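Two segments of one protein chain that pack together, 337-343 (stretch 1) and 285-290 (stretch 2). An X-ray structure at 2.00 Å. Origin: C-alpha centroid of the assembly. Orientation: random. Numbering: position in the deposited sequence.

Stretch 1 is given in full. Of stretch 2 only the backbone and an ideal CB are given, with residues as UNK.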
# COMPACT_ATOMS: atom_id res chain seq x y z
N GLY B 337 -8.65 -1.19 8.63
CA GLY B 337 -8.25 -2.24 9.56
C GLY B 337 -8.76 -3.60 9.11
O GLY B 337 -9.51 -3.69 8.15
N GLU B 338 -8.39 -4.65 9.83
CA GLU B 338 -8.78 -6.00 9.42
C GLU B 338 -10.29 -6.18 9.19
O GLU B 338 -10.73 -6.60 8.09
CB GLU B 338 -8.25 -7.03 10.42
CG GLU B 338 -8.28 -8.43 9.86
CD GLU B 338 -7.59 -9.42 10.77
OE1 GLU B 338 -7.24 -9.06 11.90
OE2 GLU B 338 -7.41 -10.58 10.36
N SER B 339 -11.08 -5.81 10.20
CA SER B 339 -12.53 -5.84 10.08
C SER B 339 -13.11 -4.78 9.14
O SER B 339 -14.19 -4.98 8.58
CB SER B 339 -13.18 -5.71 11.46
OG SER B 339 -12.91 -6.88 12.19
N GLY B 340 -12.43 -3.64 9.03
CA GLY B 340 -12.87 -2.60 8.11
C GLY B 340 -12.81 -3.01 6.65
O GLY B 340 -13.60 -2.53 5.85
N ALA B 341 -11.87 -3.90 6.32
CA ALA B 341 -11.50 -4.16 4.93
C ALA B 341 -12.10 -5.41 4.29
O ALA B 341 -11.96 -5.61 3.08
CB ALA B 341 -9.97 -4.18 4.79
N VAL B 342 -12.81 -6.22 5.07
CA VAL B 342 -13.19 -7.57 4.66
C VAL B 342 -14.22 -7.59 3.53
O VAL B 342 -14.19 -8.51 2.71
CB VAL B 342 -13.63 -8.45 5.86
CG1 VAL B 342 -15.01 -8.05 6.39
CG2 VAL B 342 -13.61 -9.92 5.49
N GLY B 343 -15.12 -6.61 3.49
CA GLY B 343 -16.08 -6.52 2.39
C GLY B 343 -15.33 -6.32 1.08
O GLY B 343 -15.53 -7.07 0.11
N UNK B 285 -10.73 -14.06 17.08
CA UNK B 285 -11.45 -13.33 16.02
C UNK B 285 -10.98 -11.88 15.78
O UNK B 285 -10.75 -11.14 16.75
CB UNK B 285 -12.94 -13.31 16.36
N UNK B 286 -10.83 -11.49 14.51
CA UNK B 286 -10.49 -10.10 14.14
C UNK B 286 -11.39 -9.08 14.86
O UNK B 286 -12.63 -9.18 14.83
CB UNK B 286 -10.61 -9.92 12.63
N UNK B 287 -10.76 -8.12 15.52
CA UNK B 287 -11.46 -7.19 16.41
C UNK B 287 -12.60 -6.48 15.66
O UNK B 287 -12.41 -6.02 14.53
CB UNK B 287 -10.48 -6.16 16.98
N UNK B 288 -13.77 -6.42 16.28
CA UNK B 288 -14.93 -5.80 15.63
C UNK B 288 -15.91 -6.81 15.07
O UNK B 288 -17.12 -6.55 15.03
CB UNK B 288 -14.46 -4.88 14.50
N UNK B 289 -15.42 -7.96 14.64
CA UNK B 289 -16.32 -8.95 14.06
C UNK B 289 -16.54 -10.19 14.93
O UNK B 289 -16.81 -11.28 14.41
CB UNK B 289 -15.78 -9.38 12.70
N UNK B 290 -16.45 -10.02 16.26
CA UNK B 290 -16.73 -11.11 17.18
C UNK B 290 -18.23 -11.35 17.26
O UNK B 290 -19.03 -10.42 17.13
CB UNK B 290 -16.16 -10.81 18.57

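Stretch 1 offers the other segment a helical stretch, with E338, S339 and V342 directed across the gap and S339 at the centre. Stretch 2 has neither regular helix nor strand, so each of its positions must be read from its own backbone angles and surroundings.

Position 285 points its CA-to-CB bond sideways, and nothing of stretch 1 lies within 5.5 Å of the ideal CB. This contact sets no demand, and almost any residue would do. The deposited residue is I285, whose nearest side-chain approach is I285 CG2 to S339 OG, 6.5 Å.

Position 286 points toward stretch 1. Its ideal CB lies 3.6 Å from E338 OE1 and 3.8 Å from S339 OG, which leaves less room close to the backbone, while a slender chain could leave between these two side chains and run on along the helix. A long flexible aliphatic chain suits that path; lysine or arginine could also be considered, given the carboxylate nearby. The residue is M286. Its CB passes 3.4 Å from E338 OE1, its CG lies 3.6 Å from S339 OG, and chi angles of p, t and p carry the thioether onward. This is van der Waals packing against two polar side chains, without a polar bond from the methionine side chain.

Position 287 has its CA-to-CB bond sideways, with the ideal CB 5.4 Å from S339 OG. Its phi/psi of -56/134 fits the second place of a type II turn, where proline would be at home, but small or polar residues would serve too. The residue is A287, and its value to the contact lies in its backbone: S339 OG donates a hydrogen bond to A287 O at a short 2.5 Å. A water adds a second link, donating to A287 O at 2.8 Å and accepting from S339 N at 3.0 Å. Any residue here would bring the same carbonyl.

Position 288 is the most restrictive. At phi/psi of 103/-31 a CB would be jammed against the carbonyl O of the preceding residue, which alone calls for glycine; the ideal CB would also sit a tight 3.4 Å from S339 CB. G288 answers both constraints. The CA of G288 and the CA of S339 are 6.0 Å apart, the closest pair of CA atoms across the two stretches.

Position 289 closes the turn, its N donating to M286 O at 3.1 Å. Its CA-to-CB bond points toward stretch 1, the ideal CB 3.8 Å from S339 OG, and V342 offers a methyl surface farther along the helix. A medium aliphatic side chain, such as leucine or methionine, would suit. L289, with chi angles m and t, passes S339 with its CG 3.3 Å from S339 OG and places CD1 3.9 Å from V342 CG1, an apolar contact next to its close packing on S339.

Position 290 lies beyond reach of stretch 1, which leaves the choice free; A290 is found there.

Stretch 2 (285-290) IMAGLA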
# COMPACT_ATOMS: atom_id res chain seq x y z
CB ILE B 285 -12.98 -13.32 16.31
CG1 ILE B 285 -13.54 -14.75 16.37
CG2 ILE B 285 -13.73 -12.48 15.30
CD1 ILE B 285 -13.24 -15.61 15.15
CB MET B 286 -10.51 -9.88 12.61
CG MET B 286 -11.79 -10.28 11.88
SD MET B 286 -11.71 -10.12 10.07
CE MET B 286 -10.79 -11.60 9.66
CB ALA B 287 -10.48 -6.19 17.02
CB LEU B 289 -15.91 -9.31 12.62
CG LEU B 289 -15.91 -8.15 11.61
CD1 LEU B 289 -15.37 -8.60 10.26
CD2 LEU B 289 -17.28 -7.49 11.46
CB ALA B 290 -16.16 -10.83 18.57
O HOH W 1 -10.13 -5.46 13.00
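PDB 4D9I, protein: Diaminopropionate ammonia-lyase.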